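Truncated hemoglobin 4 (Chlamydomonas reinhardtii, PDB 6BME) binds heme b with two protein ligands on the iron and, as a 2-on-2 truncated hemoglobin, probably binds oxygen. Local coordinates at residues L78-D84 with V114-P120; F49-F54 with F90-L94. The contacts are given in a common frame with arbitrary orientation. Residue numbers count along the deposited sequence, not the author numbering.

In the fold
Both contacts draw on helix 80-96. Its N-terminal turn, with the two residues before it, meets the end of helix 101-114 and the chain that follows it in contact 1; a turn nearer its C-terminal end meets the end of helix 39-53 in contact 2. Along the chain the segments alternate, 49-54, 78-84, 90-94, 114-120, so the two contacts interlock. Their centres lie about 16 Å apart, yet they touch where V114 CG1 packs 3.4 Å from Y52 OH. Both reach the heme: L78, F83, V114 and F118 from contact 1, F49 from contact 2. Helix 80-96 thus lines the heme pocket of this globin domain at its start and enters the buried core further along.

Contact 1 of 2, residues L78-D84 with V114-P120; sequences LNLTHFD and VRPLFDP. With HEM (protoporphyrin IX containing Fe), chain C.
The heme pocket of this truncated globin is walled by the start of helix 80-96 and the chain leaving helix 101-114. N79 is the N-cap: its OD1 accepts from H82 N at 3.0 Å, while N79 N donates to H82 ND1 at 3.1 Å, a capping box. Residues 115-117 form a 3-10 turn, and the nearest CA pairs are L80 with F118 (5.7 Å) and N79 with P120 (5.9 Å). L80 (chi1 m, chi2 t) puts CD2 3.5 Å from R115 O and F118 O. F83 (chi1 t) meets F118 (chi1 m) obliquely, centroids 5.1 Å apart and planes at 37°, with R115 CA over the F83 face in a CH-pi contact. R115 forms a two-pronged salt bridge, NE to D84 OD1 2.7 Å and NH2 to D84 OD2 2.9 Å. F118 CZ lies 3.5 Å from HEM CHC and L78 CD1 3.5 Å from HEM CAC. F118 meets the axial H69 edge-to-face. Such an apolar wall beside the axial histidine marks a globin heme pocket.

Contact 2 of 2, residues F49-F54 with F90-L94; sequences FLAYAF and FVDSL. With HEM (protoporphyrin IX containing Fe), chain C.
F90 lays its ring against F49, with F49 CE1 over one face and 3.6 Å from F90 CG; the ring centroids are 5.0 Å apart and the planes meet obliquely at 53°. The helix segments behind them, 49-53 of helix 39-53 and 90-94 of helix 80-96, cross almost at right angles, at -83°, and their axes come no closer than 12.3 Å. That wide gap is filled by large apolar side chains, and even the nearest CA atoms, those of L50 and F90, are 8.3 Å apart. The CA-to-CB bond of F90 (chi1 t, chi2 72°) points toward segment 49-54 and its ring spans the gap: L50 (chi1 t, chi2 p) brings CD1 to 3.5 Å from F90 CZ, near the ring plane, and F90 CE2 lies 3.6 Å from A53 CB. One turn beyond F90, L94 (chi1 m, chi2 t) has CD1 3.8 Å from F54 CZ and CD2 4.3 Å from L50 CD1. F54 has left helical geometry (phi/psi -112/24), and with chi1 m its ring comes within reach of L94. No hydrogen bond joins the segments. F49 CD2 sits 3.4 Å from HEM C2B, so F49 touches both the heme and F90, close to the heme ligand K45. The near-perpendicular crossing belongs to the 2-on-2 helical sandwich of truncated hemoglobins, whose other members, helices 10-25 and 101-114, close in: F20 meets F49 and, edge-to-face, F90, while L111 and I104 touch F49 and L94, respectively.

Contact 1 of 2, residues L78-D84 with V114-P120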
loop_
_atom_site.group_PDB
_atom_site.type_symbol
_atom_site.label_atom_id
_atom_site.label_comp_id
_atom_site.label_asym_id
_atom_site.label_seq_id
_atom_site.Cartn_x
_atom_site.Cartn_y
_atom_site.Cartn_z
ATOM N N LEU A 78 6.913 -11.315 -6.889
ATOM C CA LEU A 78 6.760 -9.978 -6.315
ATOM C C LEU A 78 8.090 -9.518 -5.731
ATOM O O LEU A 78 8.759 -10.273 -5.013
ATOM C CB LEU A 78 5.679 -9.994 -5.234
ATOM C CG LEU A 78 5.340 -8.615 -4.660
ATOM C CD1 LEU A 78 4.774 -7.791 -5.783
ATOM C CD2 LEU A 78 4.345 -8.695 -3.478
ATOM N N ASN A 79 8.496 -8.287 -6.045
ATOM C CA ASN A 79 9.850 -7.869 -5.691
ATOM C C ASN A 79 9.884 -6.408 -5.242
ATOM O O ASN A 79 8.858 -5.722 -5.164
ATOM C CB ASN A 79 10.821 -8.137 -6.856
ATOM C CG ASN A 79 10.503 -7.324 -8.101
ATOM O OD1 ASN A 79 10.231 -6.140 -8.022
ATOM N ND2 ASN A 79 10.556 -7.967 -9.262
ATOM N N LEU A 80 11.101 -5.938 -4.941
ATOM C CA LEU A 80 11.276 -4.594 -4.407
ATOM C C LEU A 80 10.902 -3.523 -5.425
ATOM O O LEU A 80 10.470 -2.427 -5.041
ATOM C CB LEU A 80 12.725 -4.405 -3.946
ATOM C CG LEU A 80 13.126 -5.097 -2.641
ATOM C CD1 LEU A 80 14.596 -4.909 -2.391
ATOM C CD2 LEU A 80 12.301 -4.568 -1.451
ATOM N N THR A 81 11.091 -3.795 -6.719
ATOM C CA THR A 81 10.668 -2.823 -7.721
ATOM C C THR A 81 9.155 -2.650 -7.666
ATOM O O THR A 81 8.641 -1.532 -7.752
ATOM C CB THR A 81 11.110 -3.260 -9.120
ATOM O OG1 THR A 81 12.522 -3.541 -9.119
ATOM C CG2 THR A 81 10.844 -2.154 -10.144
ATOM N N HIS A 82 8.427 -3.747 -7.493
ATOM C CA HIS A 82 6.982 -3.629 -7.354
ATOM C C HIS A 82 6.620 -2.831 -6.106
ATOM O O HIS A 82 5.766 -1.935 -6.169
ATOM C CB HIS A 82 6.351 -5.017 -7.324
ATOM C CG HIS A 82 6.623 -5.821 -8.558
ATOM N ND1 HIS A 82 7.098 -7.112 -8.514
ATOM C CD2 HIS A 82 6.503 -5.509 -9.870
ATOM C CE1 HIS A 82 7.243 -7.568 -9.745
ATOM N NE2 HIS A 82 6.901 -6.611 -10.586
ATOM N N PHE A 83 7.278 -3.124 -4.971
ATOM C CA PHE A 83 7.012 -2.384 -3.734
ATOM C C PHE A 83 7.256 -0.893 -3.922
ATOM O O PHE A 83 6.462 -0.058 -3.467
ATOM C CB PHE A 83 7.880 -2.896 -2.583
ATOM C CG PHE A 83 7.742 -2.076 -1.315
ATOM C CD1 PHE A 83 8.502 -0.923 -1.119
ATOM C CD2 PHE A 83 6.831 -2.443 -0.329
ATOM C CE1 PHE A 83 8.356 -0.158 0.030
ATOM C CE2 PHE A 83 6.683 -1.689 0.831
ATOM C CZ PHE A 83 7.442 -0.541 1.011
ATOM N N ASP A 84 8.392 -0.540 -4.535
ATOM C CA ASP A 84 8.721 0.870 -4.709
ATOM C C ASP A 84 7.736 1.569 -5.635
ATOM O O ASP A 84 7.536 2.786 -5.514
ATOM C CB ASP A 84 10.150 1.023 -5.239
ATOM C CG ASP A 84 11.194 0.592 -4.226
ATOM O OD1 ASP A 84 10.877 0.595 -3.017
ATOM O OD2 ASP A 84 12.335 0.249 -4.626
ATOM N N VAL A 114 8.847 -0.875 6.204
ATOM C CA VAL A 114 8.404 -2.223 5.855
ATOM C C VAL A 114 8.944 -2.701 4.512
ATOM O O VAL A 114 8.734 -3.877 4.157
ATOM C CB VAL A 114 6.863 -2.335 5.882
ATOM C CG1 VAL A 114 6.372 -2.210 7.302
ATOM C CG2 VAL A 114 6.224 -1.266 5.005
ATOM N N ARG A 115 9.640 -1.846 3.767
ATOM C CA ARG A 115 10.254 -2.269 2.511
ATOM C C ARG A 115 11.088 -3.544 2.630
ATOM O O ARG A 115 10.953 -4.412 1.752
ATOM C CB ARG A 115 11.096 -1.115 1.944
ATOM C CG ARG A 115 11.719 -1.383 0.565
ATOM C CD ARG A 115 12.349 -0.099 -0.001
ATOM N NE ARG A 115 12.861 -0.271 -1.366
ATOM C CZ ARG A 115 14.039 -0.816 -1.668
ATOM N NH1 ARG A 115 14.853 -1.245 -0.708
ATOM N NH2 ARG A 115 14.410 -0.927 -2.937
ATOM N N PRO A 116 11.934 -3.737 3.654
ATOM C CA PRO A 116 12.734 -4.974 3.717
ATOM C C PRO A 116 11.922 -6.261 3.721
ATOM O O PRO A 116 12.477 -7.313 3.388
ATOM C CB PRO A 116 13.516 -4.806 5.023
ATOM C CG PRO A 116 13.657 -3.345 5.162
ATOM C CD PRO A 116 12.352 -2.789 4.701
ATOM N N LEU A 117 10.634 -6.225 4.077
ATOM C CA LEU A 117 9.824 -7.438 4.037
ATOM C C LEU A 117 9.441 -7.845 2.622
ATOM O O LEU A 117 8.848 -8.915 2.438
ATOM C CB LEU A 117 8.551 -7.256 4.864
ATOM C CG LEU A 117 8.723 -6.612 6.246
ATOM C CD1 LEU A 117 7.370 -6.244 6.838
ATOM C CD2 LEU A 117 9.514 -7.514 7.187
ATOM N N PHE A 118 9.728 -7.009 1.633
ATOM C CA PHE A 118 9.456 -7.325 0.240
ATOM C C PHE A 118 10.727 -7.651 -0.523
ATOM O O PHE A 118 10.704 -7.713 -1.756
ATOM C CB PHE A 118 8.681 -6.178 -0.409
ATOM C CG PHE A 118 7.271 -6.086 0.088
ATOM C CD1 PHE A 118 6.989 -5.443 1.284
ATOM C CD2 PHE A 118 6.234 -6.724 -0.598
ATOM C CE1 PHE A 118 5.679 -5.380 1.776
ATOM C CE2 PHE A 118 4.929 -6.671 -0.121
ATOM C CZ PHE A 118 4.651 -6.001 1.077
ATOM N N ASP A 119 11.822 -7.902 0.189
ATOM C CA ASP A 119 13.065 -8.343 -0.423
ATOM C C ASP A 119 12.990 -9.846 -0.690
ATOM O O ASP A 119 12.999 -10.648 0.256
ATOM C CB ASP A 119 14.245 -8.000 0.488
ATOM C CG ASP A 119 15.592 -8.374 -0.113
ATOM O OD1 ASP A 119 15.651 -9.107 -1.128
ATOM O OD2 ASP A 119 16.606 -7.927 0.453
ATOM N N PRO A 120 12.956 -10.266 -1.956
ATOM C CA PRO A 120 12.819 -11.702 -2.250
ATOM C C PRO A 120 13.961 -12.543 -1.711
ATOM O O PRO A 120 13.769 -13.741 -1.494
ATOM C CB PRO A 120 12.776 -11.744 -3.783
ATOM C CG PRO A 120 12.383 -10.329 -4.195
ATOM C CD PRO A 120 13.029 -9.458 -3.182
HETATM C CHA HEM C . -3.250 -7.883 0.245
HETATM C CHB HEM C . -1.438 -4.077 2.609
HETATM C CHC HEM C . 2.262 -4.062 -0.514
HETATM C CHD HEM C . -0.492 -6.596 -3.561
HETATM C C1A HEM C . -3.112 -6.903 1.203
HETATM C C2A HEM C . -3.960 -6.638 2.358
HETATM C C3A HEM C . -3.437 -5.569 2.989
HETATM C C4A HEM C . -2.261 -5.129 2.273
HETATM C CMA HEM C . -3.935 -4.876 4.274
HETATM C CAA HEM C . -5.227 -7.437 2.797
HETATM C CBA HEM C . -6.321 -7.412 1.728
HETATM C CGA HEM C . -7.633 -7.994 2.220
HETATM O O1A HEM C . -7.678 -9.211 2.585
HETATM O O2A HEM C . -8.641 -7.228 2.217
HETATM C C1B HEM C . -0.202 -3.827 2.045
HETATM C C2B HEM C . 0.875 -3.047 2.619
HETATM C C3B HEM C . 1.894 -3.066 1.747
HETATM C C4B HEM C . 1.482 -3.826 0.593
HETATM C CMB HEM C . 0.851 -2.358 4.004
HETATM C CAB HEM C . 3.284 -2.389 1.832
HETATM C CBB HEM C . 3.548 -1.326 2.591
HETATM C C1C HEM C . 1.803 -4.667 -1.654
HETATM C C2C HEM C . 2.465 -4.673 -2.925
HETATM C C3C HEM C . 1.711 -5.345 -3.790
HETATM C C4C HEM C . 0.536 -5.818 -3.076
HETATM C CMC HEM C . 3.810 -3.971 -3.211
HETATM C CAC HEM C . 2.068 -5.561 -5.274
HETATM C CBC HEM C . 1.113 -5.572 -6.209
HETATM C C1D HEM C . -1.435 -7.232 -2.771
HETATM C C2D HEM C . -2.361 -8.260 -3.199
HETATM C C3D HEM C . -3.117 -8.601 -2.156
HETATM C C4D HEM C . -2.701 -7.811 -1.022
HETATM C CMD HEM C . -2.448 -8.818 -4.630
HETATM C CAD HEM C . -4.279 -9.636 -2.109
HETATM C CBD HEM C . -3.726 -11.051 -2.006
HETATM C CGD HEM C . -4.904 -11.997 -2.026
HETATM O O1D HEM C . -5.945 -11.676 -1.397
HETATM O O2D HEM C . -4.793 -13.073 -2.654
HETATM N NA HEM C . -2.110 -5.960 1.185
HETATM N NB HEM C . 0.204 -4.295 0.804
HETATM N NC HEM C . 0.638 -5.382 -1.781
HETATM N ND HEM C . -1.661 -6.988 -1.425
HETATM FE FE HEM C . -0.735 -5.639 -0.320
#

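Contact 2 of 2, residues F49-F54 with F90-L94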
loop_
_atom_site.group_PDB
_atom_site.type_symbol
_atom_site.label_atom_id
_atom_site.label_comp_id
_atom_site.label_asym_id
_atom_site.label_seq_id
_atom_site.Cartn_x
_atom_site.Cartn_y
_atom_site.Cartn_z
ATOM N N PHE A 49 -4.142 -0.215 3.941
ATOM C CA PHE A 49 -2.826 0.312 3.565
ATOM C C PHE A 49 -2.713 1.775 3.966
ATOM O O PHE A 49 -1.738 2.191 4.609
ATOM C CB PHE A 49 -2.632 0.137 2.048
ATOM C CG PHE A 49 -1.255 0.500 1.522
ATOM C CD1 PHE A 49 -0.788 1.810 1.555
ATOM C CD2 PHE A 49 -0.473 -0.461 0.898
ATOM C CE1 PHE A 49 0.477 2.142 1.047
ATOM C CE2 PHE A 49 0.785 -0.145 0.388
ATOM C CZ PHE A 49 1.257 1.165 0.462
ATOM N N LEU A 50 -3.723 2.568 3.606
ATOM C CA LEU A 50 -3.736 3.982 3.957
ATOM C C LEU A 50 -3.755 4.173 5.470
ATOM O O LEU A 50 -3.021 5.005 6.013
ATOM C CB LEU A 50 -4.942 4.654 3.296
ATOM C CG LEU A 50 -5.260 6.101 3.673
ATOM C CD1 LEU A 50 -4.102 7.016 3.303
ATOM C CD2 LEU A 50 -6.524 6.530 2.947
ATOM N N ALA A 51 -4.603 3.414 6.169
ATOM C CA ALA A 51 -4.645 3.511 7.625
ATOM C C ALA A 51 -3.290 3.153 8.241
ATOM O O ALA A 51 -2.809 3.840 9.151
ATOM C CB ALA A 51 -5.756 2.610 8.170
ATOM N N TYR A 52 -2.650 2.094 7.732
ATOM C CA TYR A 52 -1.349 1.668 8.247
ATOM C C TYR A 52 -0.286 2.742 8.046
ATOM O O TYR A 52 0.502 3.028 8.957
ATOM C CB TYR A 52 -0.919 0.363 7.568
ATOM C CG TYR A 52 0.370 -0.197 8.120
ATOM C CD1 TYR A 52 0.396 -0.859 9.343
ATOM C CD2 TYR A 52 1.567 -0.056 7.422
ATOM C CE1 TYR A 52 1.580 -1.366 9.857
ATOM C CE2 TYR A 52 2.753 -0.562 7.930
ATOM C CZ TYR A 52 2.751 -1.216 9.142
ATOM O OH TYR A 52 3.927 -1.716 9.644
ATOM N N ALA A 53 -0.250 3.353 6.863
ATOM C CA ALA A 53 0.735 4.400 6.606
ATOM C C ALA A 53 0.648 5.528 7.635
ATOM O O ALA A 53 1.656 6.186 7.927
ATOM C CB ALA A 53 0.562 4.946 5.186
ATOM N N PHE A 54 -0.529 5.753 8.216
ATOM C CA PHE A 54 -0.708 6.832 9.179
ATOM C C PHE A 54 -0.954 6.328 10.592
ATOM O O PHE A 54 -1.523 7.055 11.410
ATOM C CB PHE A 54 -1.835 7.750 8.716
ATOM C CG PHE A 54 -1.460 8.537 7.512
ATOM C CD1 PHE A 54 -0.526 9.555 7.617
ATOM C CD2 PHE A 54 -1.974 8.219 6.265
ATOM C CE1 PHE A 54 -0.139 10.267 6.512
ATOM C CE2 PHE A 54 -1.594 8.936 5.148
ATOM C CZ PHE A 54 -0.677 9.965 5.277
ATOM N N PHE A 90 1.399 5.592 -3.974
ATOM C CA PHE A 90 0.710 6.012 -2.761
ATOM C C PHE A 90 1.024 7.467 -2.423
ATOM O O PHE A 90 0.114 8.269 -2.176
ATOM C CB PHE A 90 1.071 5.096 -1.595
ATOM C CG PHE A 90 0.356 5.446 -0.331
ATOM C CD1 PHE A 90 -1.011 5.192 -0.195
ATOM C CD2 PHE A 90 1.028 6.045 0.708
ATOM C CE1 PHE A 90 -1.677 5.524 0.968
ATOM C CE2 PHE A 90 0.363 6.383 1.882
ATOM C CZ PHE A 90 -0.979 6.129 2.010
ATOM N N VAL A 91 2.308 7.835 -2.407
ATOM C CA VAL A 91 2.630 9.212 -2.044
ATOM C C VAL A 91 2.164 10.167 -3.137
ATOM O O VAL A 91 1.713 11.275 -2.841
ATOM C CB VAL A 91 4.130 9.380 -1.733
ATOM C CG1 VAL A 91 4.529 8.464 -0.601
ATOM C CG2 VAL A 91 4.979 9.099 -2.963
ATOM N N ASP A 92 2.215 9.747 -4.405
ATOM C CA ASP A 92 1.645 10.569 -5.465
ATOM C C ASP A 92 0.159 10.804 -5.227
ATOM O O ASP A 92 -0.342 11.908 -5.458
ATOM C CB ASP A 92 1.865 9.917 -6.830
ATOM C CG ASP A 92 3.335 9.857 -7.224
ATOM O OD1 ASP A 92 4.190 10.403 -6.490
ATOM O OD2 ASP A 92 3.628 9.250 -8.271
ATOM N N SER A 93 -0.567 9.772 -4.778
ATOM C CA SER A 93 -1.983 9.953 -4.470
ATOM C C SER A 93 -2.170 11.001 -3.390
ATOM O O SER A 93 -3.031 11.878 -3.511
ATOM C CB SER A 93 -2.614 8.630 -4.035
ATOM O OG SER A 93 -2.412 7.640 -5.020
ATOM N N LEU A 94 -1.354 10.944 -2.336
ATOM C CA LEU A 94 -1.477 11.919 -1.260
ATOM C C LEU A 94 -1.220 13.337 -1.763
ATOM O O LEU A 94 -1.948 14.271 -1.406
ATOM C CB LEU A 94 -0.518 11.570 -0.123
ATOM C CG LEU A 94 -0.666 10.236 0.599
ATOM C CD1 LEU A 94 0.453 10.083 1.629
ATOM C CD2 LEU A 94 -2.031 10.154 1.260
HETATM C CHA HEM C . -3.250 -7.883 0.245
HETATM C CHB HEM C . -1.438 -4.077 2.609
HETATM C CHC HEM C . 2.262 -4.062 -0.514
HETATM C CHD HEM C . -0.492 -6.596 -3.561
HETATM C C1A HEM C . -3.112 -6.903 1.203
HETATM C C2A HEM C . -3.960 -6.638 2.358
HETATM C C3A HEM C . -3.437 -5.569 2.989
HETATM C C4A HEM C . -2.261 -5.129 2.273
HETATM C CMA HEM C . -3.935 -4.876 4.274
HETATM C CAA HEM C . -5.227 -7.437 2.797
HETATM C CBA HEM C . -6.321 -7.412 1.728
HETATM C CGA HEM C . -7.633 -7.994 2.220
HETATM O O1A HEM C . -7.678 -9.211 2.585
HETATM O O2A HEM C . -8.641 -7.228 2.217
HETATM C C1B HEM C . -0.202 -3.827 2.045
HETATM C C2B HEM C . 0.875 -3.047 2.619
HETATM C C3B HEM C . 1.894 -3.066 1.747
HETATM C C4B HEM C . 1.482 -3.826 0.593
HETATM C CMB HEM C . 0.851 -2.358 4.004
HETATM C CAB HEM C . 3.284 -2.389 1.832
HETATM C CBB HEM C . 3.548 -1.326 2.591
HETATM C C1C HEM C . 1.803 -4.667 -1.654
HETATM C C2C HEM C . 2.465 -4.673 -2.925
HETATM C C3C HEM C . 1.711 -5.345 -3.790
HETATM C C4C HEM C . 0.536 -5.818 -3.076
HETATM C CMC HEM C . 3.810 -3.971 -3.211
HETATM C CAC HEM C . 2.068 -5.561 -5.274
HETATM C CBC HEM C . 1.113 -5.572 -6.209
HETATM C C1D HEM C . -1.435 -7.232 -2.771
HETATM C C2D HEM C . -2.361 -8.260 -3.199
HETATM C C3D HEM C . -3.117 -8.601 -2.156
HETATM C C4D HEM C . -2.701 -7.811 -1.022
HETATM C CMD HEM C . -2.448 -8.818 -4.630
HETATM C CAD HEM C . -4.279 -9.636 -2.109
HETATM C CBD HEM C . -3.726 -11.051 -2.006
HETATM C CGD HEM C . -4.904 -11.997 -2.026
HETATM O O1D HEM C . -5.945 -11.676 -1.397
HETATM O O2D HEM C . -4.793 -13.073 -2.654
HETATM N NA HEM C . -2.110 -5.960 1.185
HETATM N NB HEM C . 0.204 -4.295 0.804
HETATM N NC HEM C . 0.638 -5.382 -1.781
HETATM N ND HEM C . -1.661 -6.988 -1.425
HETATM FE FE HEM C . -0.735 -5.639 -0.320
#